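Local atomic coordinates of catabolite control protein A (Lactococcus lactis, PDB entry 2O20), a protein that binds DNA as a transcription regulator of the LacI family and probably governs carbon catabolite repression and activation in its bacterium. Residues T63-V68 with N95-N100; D121-M126 with S141-V146; I183-G188 with S242-H247; S246-A251 with I271-N276. The protein carries 1 engineered substitution. All coordinates share one frame; numbering follows the deposited sequence.

Contact 1. Residues T63-V68 with N95-N100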
loop_
_atom_site.group_PDB
_atom_site.type_symbol
_atom_site.label_atom_id
_atom_site.label_comp_id
_atom_site.label_asym_id
_atom_site.label_seq_id
_atom_site.Cartn_x
_atom_site.Cartn_y
_atom_site.Cartn_z
ATOM N N THR D 63 17.350 20.590 -15.432
ATOM C CA THR D 63 17.565 19.489 -14.495
ATOM C C THR D 63 17.049 18.201 -15.099
ATOM O O THR D 63 15.951 18.169 -15.648
ATOM C CB THR D 63 16.823 19.704 -13.170
ATOM O OG1 THR D 63 17.251 20.942 -12.602
ATOM C CG2 THR D 63 17.128 18.563 -12.185
ATOM N N THR D 64 17.844 17.146 -14.998
ATOM C CA THR D 64 17.428 15.828 -15.483
ATOM C C THR D 64 16.102 15.389 -14.847
ATOM O O THR D 64 15.880 15.571 -13.627
ATOM C CB THR D 64 18.545 14.808 -15.212
ATOM O OG1 THR D 64 19.673 15.141 -16.036
ATOM C CG2 THR D 64 18.103 13.392 -15.458
ATOM N N THR D 65 15.232 14.833 -15.688
ATOM C CA THR D 65 13.858 14.514 -15.292
ATOM C C THR D 65 13.593 13.082 -15.702
ATOM O O THR D 65 13.754 12.729 -16.869
ATOM C CB THR D 65 12.819 15.464 -15.933
ATOM O OG1 THR D 65 13.058 16.813 -15.498
ATOM C CG2 THR D 65 11.395 15.061 -15.564
ATOM N N VAL D 66 13.186 12.289 -14.706
ATOM C CA VAL D 66 12.817 10.899 -14.853
ATOM C C VAL D 66 11.294 10.684 -14.766
ATOM O O VAL D 66 10.643 11.096 -13.782
ATOM C CB VAL D 66 13.587 9.992 -13.867
ATOM C CG1 VAL D 66 15.050 9.888 -14.302
ATOM C CG2 VAL D 66 13.530 10.523 -12.462
ATOM N N GLY D 67 10.763 10.074 -15.824
ATOM C CA GLY D 67 9.361 9.621 -15.898
ATOM C C GLY D 67 9.228 8.198 -15.368
ATOM O O GLY D 67 9.928 7.293 -15.817
ATOM N N VAL D 68 8.293 7.988 -14.441
ATOM C CA VAL D 68 8.036 6.641 -13.875
ATOM C C VAL D 68 6.572 6.281 -14.056
ATOM O O VAL D 68 5.682 6.964 -13.546
ATOM C CB VAL D 68 8.391 6.570 -12.357
ATOM C CG1 VAL D 68 8.254 5.152 -11.823
ATOM C CG2 VAL D 68 9.803 7.120 -12.093
ATOM N N ASN D 95 14.545 15.536 -11.107
ATOM C CA ASN D 95 13.084 15.610 -10.937
ATOM C C ASN D 95 12.471 14.244 -11.212
ATOM O O ASN D 95 12.919 13.522 -12.101
ATOM C CB ASN D 95 12.458 16.647 -11.883
ATOM C CG ASN D 95 13.018 18.036 -11.704
ATOM O OD1 ASN D 95 13.315 18.714 -12.691
ATOM N ND2 ASN D 95 13.143 18.474 -10.475
ATOM N N MET D 96 11.433 13.889 -10.453
ATOM C CA MET D 96 10.709 12.611 -10.603
ATOM C C MET D 96 9.246 12.925 -10.953
ATOM O O MET D 96 8.627 13.740 -10.272
ATOM C CB MET D 96 10.685 11.854 -9.267
ATOM C CG MET D 96 11.993 11.242 -8.823
ATOM S SD MET D 96 12.206 9.607 -9.513
ATOM C CE MET D 96 10.794 8.776 -8.772
ATOM N N ILE D 97 8.706 12.282 -11.986
ATOM C CA ILE D 97 7.287 12.397 -12.322
ATOM C C ILE D 97 6.687 11.008 -12.236
ATOM O O ILE D 97 7.181 10.076 -12.886
ATOM C CB ILE D 97 7.047 12.963 -13.759
ATOM C CG1 ILE D 97 7.682 14.349 -13.937
ATOM C CG2 ILE D 97 5.534 13.025 -14.074
ATOM C CD1 ILE D 97 7.710 14.849 -15.391
ATOM N N LEU D 98 5.630 10.835 -11.446
ATOM C CA LEU D 98 5.007 9.528 -11.348
ATOM C C LEU D 98 3.657 9.536 -12.066
ATOM O O LEU D 98 2.873 10.465 -11.905
ATOM C CB LEU D 98 4.795 9.127 -9.879
ATOM C CG LEU D 98 5.967 9.176 -8.884
ATOM C CD1 LEU D 98 5.476 8.723 -7.521
ATOM C CD2 LEU D 98 7.135 8.324 -9.312
ATOM N N ALA D 99 3.372 8.480 -12.813
ATOM C CA ALA D 99 2.105 8.396 -13.530
ATOM C C ALA D 99 1.477 7.028 -13.304
ATOM O O ALA D 99 2.161 6.012 -13.386
ATOM C CB ALA D 99 2.335 8.632 -14.973
ATOM N N ASN D 100 0.173 7.010 -13.033
ATOM C CA ASN D 100 -0.575 5.768 -12.856
ATOM C C ASN D 100 -1.207 5.356 -14.179
ATOM O O ASN D 100 -1.923 6.155 -14.800
ATOM C CB ASN D 100 -1.712 5.965 -11.844
ATOM C CG ASN D 100 -1.205 6.300 -10.438
ATOM O OD1 ASN D 100 -0.497 5.500 -9.791
ATOM N ND2 ASN D 100 -1.547 7.494 -9.969
#

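Contact 2. Residues D121-M126 with S141-V146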
loop_
_atom_site.group_PDB
_atom_site.type_symbol
_atom_site.label_atom_id
_atom_site.label_comp_id
_atom_site.label_asym_id
_atom_site.label_seq_id
_atom_site.Cartn_x
_atom_site.Cartn_y
_atom_site.Cartn_z
ATOM N N ASP D 121 14.130 12.853 -19.607
ATOM C CA ASP D 121 15.459 12.403 -19.970
ATOM C C ASP D 121 15.591 10.873 -19.916
ATOM O O ASP D 121 16.490 10.293 -20.528
ATOM C CB ASP D 121 16.485 13.087 -19.057
ATOM C CG ASP D 121 16.462 14.594 -19.191
ATOM O OD1 ASP D 121 17.002 15.069 -20.189
ATOM O OD2 ASP D 121 15.849 15.312 -18.358
ATOM N N GLY D 122 14.691 10.231 -19.181
ATOM C CA GLY D 122 14.708 8.795 -18.999
ATOM C C GLY D 122 13.404 8.307 -18.375
ATOM O O GLY D 122 12.714 9.068 -17.710
ATOM N N ILE D 123 13.070 7.044 -18.637
ATOM C CA ILE D 123 11.807 6.415 -18.203
ATOM C C ILE D 123 12.082 5.101 -17.452
ATOM O O ILE D 123 12.844 4.265 -17.912
ATOM C CB ILE D 123 10.853 6.151 -19.449
ATOM C CG1 ILE D 123 10.391 7.481 -20.031
ATOM C CG2 ILE D 123 9.629 5.352 -19.069
ATOM C CD1 ILE D 123 9.826 7.408 -21.433
ATOM N N VAL D 124 11.435 4.932 -16.306
ATOM C CA VAL D 124 11.328 3.635 -15.646
ATOM C C VAL D 124 9.901 3.124 -15.849
ATOM O O VAL D 124 8.943 3.818 -15.520
ATOM C CB VAL D 124 11.592 3.736 -14.136
ATOM C CG1 VAL D 124 11.451 2.360 -13.457
ATOM C CG2 VAL D 124 12.970 4.372 -13.850
ATOM N N TYR D 125 9.783 1.920 -16.416
ATOM C CA TYR D 125 8.485 1.296 -16.663
ATOM C C TYR D 125 8.241 0.099 -15.761
ATOM O O TYR D 125 9.074 -0.792 -15.660
ATOM C CB TYR D 125 8.399 0.812 -18.106
ATOM C CG TYR D 125 7.110 0.081 -18.421
ATOM C CD1 TYR D 125 5.988 0.765 -18.861
ATOM C CD2 TYR D 125 7.010 -1.303 -18.236
ATOM C CE1 TYR D 125 4.799 0.097 -19.121
ATOM C CE2 TYR D 125 5.809 -1.985 -18.497
ATOM C CZ TYR D 125 4.721 -1.290 -18.928
ATOM O OH TYR D 125 3.539 -1.982 -19.201
ATOM N N MET D 126 7.044 0.073 -15.183
ATOM C CA MET D 126 6.543 -1.029 -14.382
ATOM C C MET D 126 5.135 -1.313 -14.892
ATOM O O MET D 126 4.422 -0.401 -15.271
ATOM C CB MET D 126 6.479 -0.626 -12.900
ATOM C CG MET D 126 7.774 -0.663 -12.119
ATOM S SD MET D 126 7.540 0.161 -10.509
ATOM C CE MET D 126 7.987 1.815 -10.947
ATOM N N SER D 141 10.496 7.287 -29.767
ATOM C CA SER D 141 10.888 8.338 -28.816
ATOM C C SER D 141 12.393 8.437 -28.607
ATOM O O SER D 141 12.896 9.520 -28.334
ATOM C CB SER D 141 10.215 8.121 -27.451
ATOM O OG SER D 141 10.830 7.095 -26.696
ATOM N N ARG D 142 13.092 7.307 -28.708
ATOM C CA ARG D 142 14.544 7.205 -28.443
ATOM C C ARG D 142 14.989 7.498 -26.977
ATOM O O ARG D 142 16.177 7.587 -26.685
ATOM C CB ARG D 142 15.329 8.076 -29.412
ATOM C CG ARG D 142 15.359 7.521 -30.827
ATOM C CD ARG D 142 16.580 8.048 -31.594
ATOM N NE ARG D 142 17.159 7.028 -32.470
ATOM C CZ ARG D 142 17.843 5.963 -32.046
ATOM N NH1 ARG D 142 18.028 5.735 -30.744
ATOM N NH2 ARG D 142 18.327 5.104 -32.934
ATOM N N THR D 143 14.035 7.603 -26.066
ATOM C CA THR D 143 14.331 7.892 -24.663
ATOM C C THR D 143 15.018 6.693 -24.003
ATOM O O THR D 143 14.569 5.567 -24.171
ATOM C CB THR D 143 13.030 8.127 -23.870
ATOM O OG1 THR D 143 12.054 8.792 -24.690
ATOM C CG2 THR D 143 13.304 8.923 -22.611
ATOM N N PRO D 144 16.080 6.924 -23.217
ATOM C CA PRO D 144 16.532 5.836 -22.340
ATOM C C PRO D 144 15.403 5.304 -21.427
ATOM O O PRO D 144 14.634 6.080 -20.867
ATOM C CB PRO D 144 17.654 6.497 -21.524
ATOM C CG PRO D 144 18.119 7.599 -22.363
ATOM C CD PRO D 144 16.932 8.116 -23.075
ATOM N N VAL D 145 15.282 3.982 -21.361
ATOM C CA VAL D 145 14.221 3.312 -20.594
ATOM C C VAL D 145 14.770 2.030 -19.948
ATOM O O VAL D 145 15.631 1.336 -20.530
ATOM C CB VAL D 145 12.983 3.009 -21.510
ATOM C CG1 VAL D 145 13.420 2.317 -22.767
ATOM C CG2 VAL D 145 11.930 2.181 -20.805
ATOM N N VAL D 146 14.331 1.767 -18.726
ATOM C CA VAL D 146 14.622 0.520 -18.021
ATOM C C VAL D 146 13.276 -0.068 -17.526
ATOM O O VAL D 146 12.445 0.657 -16.992
ATOM C CB VAL D 146 15.546 0.745 -16.825
ATOM C CG1 VAL D 146 15.924 -0.611 -16.159
ATOM C CG2 VAL D 146 16.806 1.507 -17.274
#

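Contact 3. Residues I183-G188 with S242-H247. With SO4 (sulfate ion), chain L.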
loop_
_atom_site.group_PDB
_atom_site.type_symbol
_atom_site.label_atom_id
_atom_site.label_comp_id
_atom_site.label_asym_id
_atom_site.label_seq_id
_atom_site.Cartn_x
_atom_site.Cartn_y
_atom_site.Cartn_z
ATOM N N ILE D 183 -1.298 -29.284 -7.256
ATOM C CA ILE D 183 -0.737 -27.960 -6.952
ATOM C C ILE D 183 -1.175 -27.001 -8.069
ATOM O O ILE D 183 -0.836 -27.184 -9.237
ATOM C CB ILE D 183 0.820 -27.995 -6.865
ATOM C CG1 ILE D 183 1.295 -29.038 -5.831
ATOM C CG2 ILE D 183 1.358 -26.636 -6.573
ATOM C CD1 ILE D 183 2.733 -29.526 -6.017
ATOM N N ALA D 184 -1.914 -25.974 -7.694
ATOM C CA ALA D 184 -2.294 -24.912 -8.620
ATOM C C ALA D 184 -1.180 -23.862 -8.759
ATOM O O ALA D 184 -0.432 -23.613 -7.827
ATOM C CB ALA D 184 -3.516 -24.270 -8.172
ATOM N N TYR D 185 -1.092 -23.280 -9.947
ATOM C CA TYR D 185 -0.319 -22.062 -10.183
ATOM C C TYR D 185 -1.275 -20.944 -10.641
ATOM O O TYR D 185 -2.010 -21.065 -11.641
ATOM C CB TYR D 185 0.799 -22.257 -11.233
ATOM C CG TYR D 185 1.948 -21.310 -10.949
ATOM C CD1 TYR D 185 3.132 -21.778 -10.394
ATOM C CD2 TYR D 185 1.813 -19.932 -11.139
ATOM C CE1 TYR D 185 4.151 -20.913 -10.074
ATOM C CE2 TYR D 185 2.851 -19.051 -10.823
ATOM C CZ TYR D 185 4.006 -19.561 -10.278
ATOM O OH TYR D 185 5.055 -18.739 -9.949
ATOM N N ILE D 186 -1.277 -19.848 -9.892
ATOM C CA ILE D 186 -2.137 -18.698 -10.202
ATOM C C ILE D 186 -1.216 -17.541 -10.700
ATOM O O ILE D 186 -0.288 -17.126 -9.995
ATOM C CB ILE D 186 -3.005 -18.263 -8.980
ATOM C CG1 ILE D 186 -3.958 -19.391 -8.553
ATOM C CG2 ILE D 186 -3.824 -17.044 -9.325
ATOM C CD1 ILE D 186 -4.448 -19.295 -7.153
ATOM N N MET D 187 -1.475 -17.047 -11.904
ATOM C CA MET D 187 -0.620 -16.039 -12.535
ATOM C C MET D 187 -1.427 -14.981 -13.268
ATOM O O MET D 187 -2.662 -15.068 -13.332
ATOM C CB MET D 187 0.333 -16.712 -13.544
ATOM C CG MET D 187 -0.384 -17.498 -14.671
ATOM S SD MET D 187 0.803 -18.037 -15.939
ATOM C CE MET D 187 1.980 -18.891 -14.935
ATOM N N GLY D 188 -0.698 -14.013 -13.847
ATOM C CA GLY D 188 -1.222 -13.075 -14.841
ATOM C C GLY D 188 -1.369 -13.689 -16.229
ATOM O O GLY D 188 -1.831 -14.814 -16.366
ATOM N N SER D 242 -3.040 -27.035 -2.670
ATOM C CA SER D 242 -2.085 -25.969 -2.464
ATOM C C SER D 242 -2.000 -25.118 -3.723
ATOM O O SER D 242 -2.502 -25.505 -4.789
ATOM C CB SER D 242 -0.729 -26.536 -2.103
ATOM O OG SER D 242 -0.243 -27.385 -3.144
ATOM N N ALA D 243 -1.363 -23.959 -3.594
ATOM C CA ALA D 243 -1.148 -23.067 -4.705
ATOM C C ALA D 243 0.108 -22.215 -4.539
ATOM O O ALA D 243 0.403 -21.745 -3.432
ATOM C CB ALA D 243 -2.340 -22.167 -4.845
ATOM N N VAL D 244 0.779 -21.990 -5.662
ATOM C CA VAL D 244 1.822 -20.953 -5.831
ATOM C C VAL D 244 1.156 -19.806 -6.583
ATOM O O VAL D 244 0.461 -20.028 -7.584
ATOM C CB VAL D 244 3.007 -21.446 -6.649
ATOM C CG1 VAL D 244 4.131 -20.359 -6.686
ATOM C CG2 VAL D 244 3.491 -22.795 -6.100
ATOM N N VAL D 245 1.317 -18.593 -6.052
ATOM C CA VAL D 245 0.610 -17.428 -6.542
ATOM C C VAL D 245 1.616 -16.299 -6.859
ATOM O O VAL D 245 2.490 -15.969 -6.036
ATOM C CB VAL D 245 -0.440 -16.956 -5.506
ATOM C CG1 VAL D 245 -1.278 -15.856 -6.137
ATOM C CG2 VAL D 245 -1.321 -18.152 -4.998
ATOM N N SER D 246 1.574 -15.772 -8.072
ATOM C CA SER D 246 2.617 -14.847 -8.455
ATOM C C SER D 246 2.483 -13.451 -7.810
ATOM O O SER D 246 3.499 -12.814 -7.568
ATOM C CB SER D 246 2.718 -14.722 -9.974
ATOM O OG SER D 246 1.552 -14.154 -10.471
ATOM N N HIS D 247 1.266 -12.984 -7.569
ATOM C CA HIS D 247 1.052 -11.629 -7.014
ATOM C C HIS D 247 0.545 -11.694 -5.588
ATOM O O HIS D 247 -0.356 -12.435 -5.282
ATOM C CB HIS D 247 0.091 -10.829 -7.875
ATOM C CG HIS D 247 0.586 -10.617 -9.260
ATOM N ND1 HIS D 247 -0.156 -10.947 -10.374
ATOM C CD2 HIS D 247 1.791 -10.192 -9.717
ATOM C CE1 HIS D 247 0.551 -10.694 -11.458
ATOM N NE2 HIS D 247 1.737 -10.244 -11.088
HETATM S S SO4 L . 2.754 -10.215 -14.409
HETATM O O1 SO4 L . 3.112 -10.061 -15.824
HETATM O O2 SO4 L . 1.646 -11.167 -14.303
HETATM O O3 SO4 L . 3.915 -10.704 -13.665
HETATM O O4 SO4 L . 2.332 -8.914 -13.886
HETATM O O HOH W 1 -1.341 -13.973 -9.365
#

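Contact 4. Residues S246-A251 with I271-N276. With SO4 (sulfate ion), chain L.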
loop_
_atom_site.group_PDB
_atom_site.type_symbol
_atom_site.label_atom_id
_atom_site.label_comp_id
_atom_site.label_asym_id
_atom_site.label_seq_id
_atom_site.Cartn_x
_atom_site.Cartn_y
_atom_site.Cartn_z
ATOM N N SER D 246 1.574 -15.772 -8.072
ATOM C CA SER D 246 2.617 -14.847 -8.455
ATOM C C SER D 246 2.483 -13.451 -7.810
ATOM O O SER D 246 3.499 -12.814 -7.568
ATOM C CB SER D 246 2.718 -14.722 -9.974
ATOM O OG SER D 246 1.552 -14.154 -10.471
ATOM N N HIS D 247 1.266 -12.984 -7.569
ATOM C CA HIS D 247 1.052 -11.629 -7.014
ATOM C C HIS D 247 0.545 -11.694 -5.588
ATOM O O HIS D 247 -0.356 -12.435 -5.282
ATOM C CB HIS D 247 0.091 -10.829 -7.875
ATOM C CG HIS D 247 0.586 -10.617 -9.260
ATOM N ND1 HIS D 247 -0.156 -10.947 -10.374
ATOM C CD2 HIS D 247 1.791 -10.192 -9.717
ATOM C CE1 HIS D 247 0.551 -10.694 -11.458
ATOM N NE2 HIS D 247 1.737 -10.244 -11.088
ATOM N N ASP D 248 1.150 -10.900 -4.709
ATOM C CA ASP D 248 0.792 -10.912 -3.296
ATOM C C ASP D 248 -0.679 -10.577 -3.036
ATOM O O ASP D 248 -1.290 -11.183 -2.170
ATOM C CB ASP D 248 1.662 -9.894 -2.517
ATOM C CG ASP D 248 3.139 -10.273 -2.468
ATOM O OD1 ASP D 248 3.526 -11.481 -2.458
ATOM O OD2 ASP D 248 3.940 -9.309 -2.465
ATOM N N THR D 249 -1.240 -9.597 -3.742
ATOM C CA THR D 249 -2.630 -9.203 -3.531
ATOM C C THR D 249 -3.583 -10.369 -3.821
ATOM O O THR D 249 -4.531 -10.590 -3.092
ATOM C CB THR D 249 -3.053 -8.039 -4.426
ATOM O OG1 THR D 249 -2.564 -8.294 -5.756
ATOM C CG2 THR D 249 -2.516 -6.716 -3.902
ATOM N N VAL D 250 -3.290 -11.108 -4.877
ATOM C CA VAL D 250 -4.041 -12.319 -5.223
ATOM C C VAL D 250 -3.937 -13.427 -4.140
ATOM O O VAL D 250 -4.923 -14.055 -3.776
ATOM C CB VAL D 250 -3.622 -12.828 -6.611
ATOM C CG1 VAL D 250 -4.431 -14.069 -6.989
ATOM C CG2 VAL D 250 -3.758 -11.709 -7.674
ATOM N N ALA D 251 -2.728 -13.663 -3.647
ATOM C CA ALA D 251 -2.457 -14.653 -2.596
ATOM C C ALA D 251 -3.183 -14.346 -1.325
ATOM O O ALA D 251 -3.673 -15.262 -0.682
ATOM C CB ALA D 251 -0.976 -14.748 -2.293
ATOM N N ILE D 271 -0.451 -22.220 0.826
ATOM C CA ILE D 271 -0.290 -21.113 -0.117
ATOM C C ILE D 271 1.145 -20.526 -0.021
ATOM O O ILE D 271 1.664 -20.284 1.063
ATOM C CB ILE D 271 -1.309 -19.966 0.139
ATOM C CG1 ILE D 271 -2.745 -20.482 0.048
ATOM C CG2 ILE D 271 -1.108 -18.815 -0.873
ATOM C CD1 ILE D 271 -3.807 -19.475 0.487
ATOM N N ILE D 272 1.743 -20.281 -1.183
ATOM C CA ILE D 272 3.017 -19.558 -1.267
ATOM C C ILE D 272 2.801 -18.381 -2.223
ATOM O O ILE D 272 2.351 -18.567 -3.345
ATOM C CB ILE D 272 4.184 -20.477 -1.766
ATOM C CG1 ILE D 272 4.333 -21.698 -0.856
ATOM C CG2 ILE D 272 5.517 -19.639 -1.819
ATOM C CD1 ILE D 272 5.405 -22.708 -1.292
ATOM N N SER D 273 3.063 -17.176 -1.745
ATOM C CA SER D 273 2.969 -15.953 -2.531
ATOM C C SER D 273 4.275 -15.595 -3.282
ATOM O O SER D 273 5.306 -16.243 -3.144
ATOM C CB SER D 273 2.535 -14.794 -1.605
ATOM O OG SER D 273 2.117 -13.661 -2.361
ATOM N N GLY D 274 4.190 -14.548 -4.091
ATOM C CA GLY D 274 5.191 -14.244 -5.075
ATOM C C GLY D 274 6.266 -13.198 -4.798
ATOM O O GLY D 274 7.301 -13.239 -5.477
ATOM N N ALA D 275 6.065 -12.268 -3.861
ATOM C CA ALA D 275 7.056 -11.171 -3.639
ATOM C C ALA D 275 7.343 -10.667 -2.213
ATOM O O ALA D 275 8.385 -10.012 -1.975
ATOM C CB ALA D 275 6.706 -9.947 -4.546
ATOM N N ASN D 276 6.461 -10.963 -1.266
ATOM C CA ASN D 276 6.574 -10.462 0.099
ATOM C C ASN D 276 6.570 -8.929 0.169
ATOM O O ASN D 276 7.373 -8.331 0.896
ATOM C CB ASN D 276 7.858 -10.983 0.753
ATOM C CG ASN D 276 7.806 -10.933 2.241
ATOM O OD1 ASN D 276 6.760 -11.192 2.831
ATOM N ND2 ASN D 276 8.921 -10.579 2.864
HETATM S S SO4 L . 2.754 -10.215 -14.409
HETATM O O1 SO4 L . 3.112 -10.061 -15.824
HETATM O O2 SO4 L . 1.646 -11.167 -14.303
HETATM O O3 SO4 L . 3.915 -10.704 -13.665
HETATM O O4 SO4 L . 2.332 -8.914 -13.886
#

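Contact 1. Residues T63-V68 with N95-N100
V66 and V68 meet M96, I97 and L98 across two parallel strands whose short axes come within 4.7 Å of each other. The first shell is a ladder of five backbone hydrogen bonds, in which V66 and V68 each both give and accept. The N-H of V66 points to O of N95 at 2.9 Å with an almost straight angle of 175°, and the N-H of I97 returns to O of V66. The N-H of V68 reaches O of I97 at 2.8 Å, while N95 and A99 donate to T64 and V68 at the two ends.

On the face carrying V66, V68, M96 and L98, the thioether folds back toward V68. M96 is bent at chi2 (-87°) and again at chi3, and its CE lies 3.8 Å from CG2 of V68. L98 runs alongside V68, with CD2 of L98 3.7 Å from CB of V68. On the other face, CG2 of T65 touches CD1 of I97 at 3.7 Å.

Further out, helix 76-91 packs on M96 and L98, helix 294-309 on V66, and helix 105-118 on I97 and A99. L98 also packs on L98 of the second subunit, which places this edge strand at the dimer interface. Parallel strands 65-70 and 95-100, joined through helix 76-91, form a classic beta-alpha-beta crossover of the periplasmic-binding-protein fold.

Contact 2. Residues D121-M126 with S141-V146
T143 and I123 are brought together by their torsions: the chi1 of T143, -35°, sets OG1 beside the backbone N and leaves CG2 roughly anti to that N, while in I123 an extended chi2 (163°) carries CD1 beyond CG1 to the threonine. The two side chains cross at about a right angle, with CG2 of T143 4.0 Å from CD1 of I123. The same methyl lies 3.9 Å from CA of G122, where no side chain intervenes. The hydroxyl is held on its own segment, OG1 of T143 donating to OG of S141 at 2.9 Å. An alanine in place of T143 would probably leave that serine oxygen without this donor and open a gap beside G122 and the end of I123.

The backbones are parallel. The N-H of I123 bonds O of P144 at 2.9 Å, V146 N returns to O of I123, and the N-H of Y125 meets O of V146 at 3.0 Å. Before the first of these bonds, CD of P144 lies 3.4 Å from O of D121.

I123 faces L112 and F115 of helix 105-118, whereas V124 and V146 face L305 of helix 294-309. D121 is bonded through OD2 to T65 N, and strand 122-125 lies between strands 65-70 and 145-148, the latter reached through helix 132-141.

Contact 3. Residues I183-G188 with S242-H247
O of V244 accepts the N-H of I186 at 2.9 Å, with an angle of 171°, and also receives a CA-H contact from Y185. It lies over one face of the Y185 ring, 3.8 Å above the plane and toward the rim. The side chains of V244 and Y185 also touch: CG1 of V244 stands 3.4 Å from CE1 of Y185, the two groups crossing obliquely. CG1 is anti to the backbone N of V244 (chi1 -175°). An alanine in place of Y185 would probably leave this methyl and the carbonyl without their aromatic cover, and the edge-to-face partner Y202 without its mate.

Strands 183-186 and 242-245 run parallel, 24° apart, as neighbours in the sheet of one lobe of the periplasmic-binding-protein fold. V244 N bonds O of A184, and the N-H of S246 bonds O of I186 at 3.0 Å. On the opposite face, I186 and V245 lie side by side, CD1 of I186 4.0 Å from CG2 of V245; I186 packs on helices 225-237 and 248-260, V245 on V250 of the latter.

Past the strand ends, OG of S246 sits 3.6 Å above the centre of the H247 ring. NE2 of H247 gives a weak bond to O3 of a sulfate, probably from the crystallisation liquor, which N195 also binds. ND1 of H247 is bonded to O of N222.

Contact 4. Residues S246-A251 with I271-N276
D248 and S273 make the polar centre of this contact. Three donors grip OD1 of D248: OG of S273 at 2.6 Å, the N-H of A275 at 3.0 Å and the N-H of N276 at 3.2 Å. The serine hydroxyl comes in on the anti lone pair, away from the other carboxylate oxygen. The two amides approach on the syn side, out of the carboxylate plane by 28° for A275 and 21° for N276. OG of S273 is placed for this by a chi1 of -166°, anti to its backbone N. The second oxygen, OD2 of D248, is bonded to OG of S277 just beyond and touched by CB of A275, so both oxygens of this buried carboxylate have partners. The cluster of donors would probably favour the charged form. N276 is itself held through OD1 by T280 and R328.

These bonds tie the first turn of helix 248-260 to the loop that follows strand 270-272. Strand 242-245, that helix and strand 270-272 make a beta-alpha-beta unit, and H247 is the N-cap residue, its O taking the N-H of A251 at 3.1 Å.

Closer backbone packing occurs at G274, whose CA directs a CA-H contact to O of S246 at 3.3 Å. A CB on G274 would clash with that oxygen at this spacing, consistent with the close backbone approach depending on the missing side chain.

Van der Waals packing centres on A251. Its CB rests 3.3 Å from OG of S273, and CB of A251 makes the apolar contact with CG2 of I271 at 4.3 Å.

Overall arrangement
Contacts 1, 2 and 3 follow one another along the chain, and contact 4 begins on the segment where contact 3 ends; together they occupy two separate sheets. Contacts 1 and 2 share the six-stranded parallel sheet, their centres 10 Å apart, because strands 65-70 and 122-125 are neighbours in it. Contacts 3 and 4 share the four-stranded sheet, with centres 8 Å apart, and have S246 and H247 in common; strand 242-245 leads into helix 248-260 there. Between the two groups the centres are 28 to 33 Å apart, and contacts 1 and 3 lie on opposite sides of the chain's centre. This matches the two lobes of the LacI-family sugar-binding domain, each built on its own parallel sheet, with contact 1 at the dimer interface.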